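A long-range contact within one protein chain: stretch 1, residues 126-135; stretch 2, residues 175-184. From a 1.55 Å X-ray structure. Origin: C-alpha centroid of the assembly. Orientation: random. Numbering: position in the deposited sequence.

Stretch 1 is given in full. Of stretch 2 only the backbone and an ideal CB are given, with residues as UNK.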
# COMPACT_ATOMS: atom_id res chain seq x y z
N LEU A 126 -16.52 -6.12 -10.79
CA LEU A 126 -15.71 -7.08 -11.54
C LEU A 126 -14.50 -7.56 -10.73
O LEU A 126 -14.21 -8.75 -10.69
CB LEU A 126 -15.27 -6.46 -12.87
CG LEU A 126 -14.43 -7.35 -13.78
CD1 LEU A 126 -15.21 -8.63 -14.16
CD2 LEU A 126 -13.99 -6.56 -15.02
N LEU A 127 -13.79 -6.63 -10.09
CA LEU A 127 -12.69 -7.02 -9.21
C LEU A 127 -13.14 -8.01 -8.15
O LEU A 127 -12.50 -9.04 -7.93
CB LEU A 127 -12.09 -5.78 -8.52
CG LEU A 127 -11.12 -4.97 -9.36
CD1 LEU A 127 -10.84 -3.61 -8.69
CD2 LEU A 127 -9.82 -5.73 -9.56
N ILE A 128 -14.23 -7.68 -7.45
CA ILE A 128 -14.73 -8.54 -6.39
C ILE A 128 -15.12 -9.91 -6.96
O ILE A 128 -14.86 -10.92 -6.33
CB ILE A 128 -15.91 -7.91 -5.65
CG1 ILE A 128 -15.46 -6.61 -4.99
CG2 ILE A 128 -16.46 -8.87 -4.59
CD1 ILE A 128 -16.60 -5.77 -4.44
N SER A 129 -15.69 -9.93 -8.16
CA SER A 129 -16.10 -11.21 -8.75
C SER A 129 -14.91 -12.15 -8.97
O SER A 129 -15.03 -13.37 -8.83
CB SER A 129 -16.91 -11.01 -10.03
OG SER A 129 -16.10 -10.60 -11.12
N HIS A 130 -13.77 -11.58 -9.35
CA HIS A 130 -12.55 -12.38 -9.50
C HIS A 130 -11.99 -12.81 -8.15
O HIS A 130 -11.50 -13.94 -8.01
CB HIS A 130 -11.49 -11.64 -10.32
CG HIS A 130 -11.75 -11.68 -11.79
ND1 HIS A 130 -12.07 -10.57 -12.54
CD2 HIS A 130 -11.79 -12.73 -12.65
CE1 HIS A 130 -12.26 -10.93 -13.80
NE2 HIS A 130 -12.10 -12.24 -13.89
N LEU A 131 -12.10 -11.93 -7.16
CA LEU A 131 -11.68 -12.30 -5.81
C LEU A 131 -12.53 -13.46 -5.28
O LEU A 131 -11.99 -14.38 -4.65
CB LEU A 131 -11.75 -11.09 -4.86
CG LEU A 131 -10.72 -9.99 -5.11
CD1 LEU A 131 -11.08 -8.71 -4.34
CD2 LEU A 131 -9.33 -10.47 -4.74
N LEU A 132 -13.83 -13.43 -5.56
CA LEU A 132 -14.70 -14.57 -5.22
C LEU A 132 -14.26 -15.84 -5.93
O LEU A 132 -14.18 -16.90 -5.33
CB LEU A 132 -16.17 -14.27 -5.54
CG LEU A 132 -16.88 -13.23 -4.68
CD1 LEU A 132 -18.33 -13.11 -5.14
CD2 LEU A 132 -16.82 -13.58 -3.20
N GLN A 133 -13.96 -15.74 -7.22
CA GLN A 133 -13.54 -16.94 -7.95
C GLN A 133 -12.28 -17.55 -7.33
O GLN A 133 -12.18 -18.78 -7.17
CB GLN A 133 -13.35 -16.61 -9.43
CG GLN A 133 -13.05 -17.82 -10.34
CD GLN A 133 -14.19 -18.83 -10.40
OE1 GLN A 133 -15.36 -18.47 -10.24
NE2 GLN A 133 -13.86 -20.09 -10.65
N SER A 134 -11.34 -16.71 -6.91
CA SER A 134 -10.12 -17.22 -6.30
C SER A 134 -10.37 -17.89 -4.96
O SER A 134 -9.73 -18.89 -4.64
CB SER A 134 -9.07 -16.11 -6.11
OG SER A 134 -9.39 -15.25 -5.03
N GLU A 135 -11.30 -17.35 -4.17
CA GLU A 135 -11.43 -17.79 -2.79
C GLU A 135 -12.45 -18.91 -2.62
O GLU A 135 -12.19 -19.88 -1.90
CB GLU A 135 -11.78 -16.61 -1.87
CG GLU A 135 -11.83 -17.00 -0.39
CD GLU A 135 -11.58 -15.83 0.53
OE1 GLU A 135 -10.57 -15.13 0.35
OE2 GLU A 135 -12.40 -15.62 1.46
N UNK A 175 -8.95 -20.78 -12.26
CA UNK A 175 -8.19 -21.19 -11.09
C UNK A 175 -7.92 -19.97 -10.20
O UNK A 175 -8.11 -18.84 -10.62
CB UNK A 175 -6.88 -21.86 -11.51
N UNK A 176 -7.47 -20.21 -8.97
CA UNK A 176 -7.10 -19.06 -8.13
C UNK A 176 -5.99 -18.22 -8.77
O UNK A 176 -6.07 -17.00 -8.70
CB UNK A 176 -6.65 -19.54 -6.75
N UNK A 177 -4.98 -18.85 -9.39
CA UNK A 177 -3.89 -18.08 -10.02
C UNK A 177 -4.41 -17.23 -11.17
O UNK A 177 -3.97 -16.09 -11.36
CB UNK A 177 -2.79 -19.02 -10.53
N UNK A 178 -5.32 -17.78 -11.96
CA UNK A 178 -5.89 -17.04 -13.08
C UNK A 178 -6.69 -15.86 -12.57
O UNK A 178 -6.63 -14.77 -13.15
CB UNK A 178 -6.77 -17.95 -13.94
N UNK A 179 -7.42 -16.09 -11.48
CA UNK A 179 -8.26 -15.07 -10.87
C UNK A 179 -7.42 -13.94 -10.29
O UNK A 179 -7.75 -12.79 -10.49
CB UNK A 179 -9.14 -15.69 -9.78
N UNK A 180 -6.33 -14.28 -9.60
CA UNK A 180 -5.43 -13.27 -9.08
C UNK A 180 -4.87 -12.46 -10.24
O UNK A 180 -4.75 -11.24 -10.16
CB UNK A 180 -4.30 -13.91 -8.26
N UNK A 181 -4.49 -13.13 -11.33
CA UNK A 181 -3.90 -12.42 -12.45
C UNK A 181 -4.87 -11.39 -13.00
O UNK A 181 -4.48 -10.27 -13.35
CB UNK A 181 -3.48 -13.40 -13.55
N UNK A 182 -6.14 -11.76 -13.08
CA UNK A 182 -7.15 -10.83 -13.57
C UNK A 182 -7.31 -9.64 -12.63
O UNK A 182 -7.52 -8.53 -13.08
CB UNK A 182 -8.49 -11.55 -13.74
N UNK A 183 -7.26 -9.89 -11.33
CA UNK A 183 -7.35 -8.79 -10.36
C UNK A 183 -6.21 -7.79 -10.61
O UNK A 183 -6.44 -6.57 -10.66
CB UNK A 183 -7.29 -9.32 -8.93
N UNK A 184 -5.00 -8.31 -10.79
CA UNK A 184 -3.82 -7.49 -11.03
C UNK A 184 -3.94 -6.71 -12.35
O UNK A 184 -3.56 -5.55 -12.43
CB UNK A 184 -2.57 -8.37 -11.05

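The two helices run nearly antiparallel, their axes 8.0 Å apart at closest approach, so the start of stretch 2 lies beside the end of stretch 1.

Position 175 precedes the helix, with phi/psi of -81/168°, and its CB points away from stretch 1. These angles suit an N-cap, for which Ser, Thr, Asp or Asn would serve. It is Thr175, whose OG1 accepts a capping bond from the backbone N of residue 178 at 3.1 Å.

Position 176 opens the helix with phi near -60°, and its CA lies 4.0 Å from the CA of Ser134. Its CB points sideways, 3.8 Å from Ser134 O. A compact residue would suit, and proline is well tolerated in a first turn, where its nitrogen need not donate. Pro176 rests its CG 3.8 Å from Ser134 O.

Positions 177 and 178 meet nothing of stretch 1, and the backbone leaves their choice wide. They are Ala177 and Glu178; OE2 of the latter accepts from Thr175 N at 2.7 Å, closing a reciprocal capping box.

Position 179 points toward stretch 1 where the helices are close: its ideal CB is 3.4 Å from His130 O and 3.7 Å from Ser134 CB. So little room favours Gly, Ala or Ser. Ser179 fits, its CB against His130 O and its OG 3.3 Å from Gln133 CG. Ser179 OG donates back to Thr175 O at 2.8 Å, so its polarity is met within its own stretch.

At 180 the CB points away, but a side chain of moderate length could bend back near Ser134. Polar or aliphatic residues are possible. Asp180 brings OD2 to 3.8 Å from Ser134 CB.

Position 181 is out of reach of stretch 1, which imposes no preference; it is Phe181.

Position 182 points toward the His130 ring, whose face lies close beneath its CB. A methylene over the imidazole, followed by a polar or flexible end, would suit; Gln, Glu, Lys or Met are plausible. Gln182 places CB over the ring face, 3.6 Å from the centroid of the His130 ring and 7° off its normal, a CH-pi contact.

Position 183 points sideways into an apolar setting formed by Leu127 CD2, Leu131 CD2 and His130 CB. Val, Ile or Leu would suit. Val183 uses both methyls: CG1 lies 4.0 Å from Leu127 CD2, while CG2 packs 3.9 Å from Leu131 CD2 and 3.7 Å from His130 CB.

Position 184 points away, leaving stretch 1 silent on its identity; it is Leu184.

Stretch 2 175-184: TPAESDFQVL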
# COMPACT_ATOMS: atom_id res chain seq x y z
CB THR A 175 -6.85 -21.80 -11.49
OG1 THR A 175 -6.03 -20.80 -12.10
CG2 THR A 175 -7.05 -22.97 -12.50
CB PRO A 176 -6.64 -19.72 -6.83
CG PRO A 176 -7.46 -21.01 -6.78
CD PRO A 176 -7.41 -21.47 -8.22
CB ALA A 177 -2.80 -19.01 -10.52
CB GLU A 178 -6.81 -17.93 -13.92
CG GLU A 178 -6.10 -19.02 -14.67
CD GLU A 178 -7.06 -19.98 -15.36
OE1 GLU A 178 -6.73 -20.46 -16.47
OE2 GLU A 178 -8.13 -20.27 -14.81
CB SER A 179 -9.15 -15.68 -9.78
OG SER A 179 -9.92 -16.75 -10.32
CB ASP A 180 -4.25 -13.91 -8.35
CG ASP A 180 -4.64 -14.56 -7.03
OD1 ASP A 180 -3.80 -15.30 -6.50
OD2 ASP A 180 -5.77 -14.36 -6.54
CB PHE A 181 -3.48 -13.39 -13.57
CG PHE A 181 -2.88 -12.69 -14.75
CD1 PHE A 181 -1.61 -12.14 -14.68
CD2 PHE A 181 -3.59 -12.56 -15.93
CE1 PHE A 181 -1.05 -11.49 -15.78
CE2 PHE A 181 -3.04 -11.90 -17.02
CZ PHE A 181 -1.78 -11.37 -16.95
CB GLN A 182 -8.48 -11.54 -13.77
CG GLN A 182 -8.39 -12.66 -14.77
CD GLN A 182 -9.00 -12.28 -16.08
OE1 GLN A 182 -9.96 -12.92 -16.53
NE2 GLN A 182 -8.47 -11.23 -16.69
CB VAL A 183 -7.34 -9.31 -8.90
CG1 VAL A 183 -7.10 -8.15 -7.91
CG2 VAL A 183 -8.65 -10.02 -8.59
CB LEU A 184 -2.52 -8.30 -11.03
CG LEU A 184 -2.26 -9.23 -9.84
CD1 LEU A 184 -0.82 -9.74 -9.85
CD2 LEU A 184 -2.59 -8.58 -8.52
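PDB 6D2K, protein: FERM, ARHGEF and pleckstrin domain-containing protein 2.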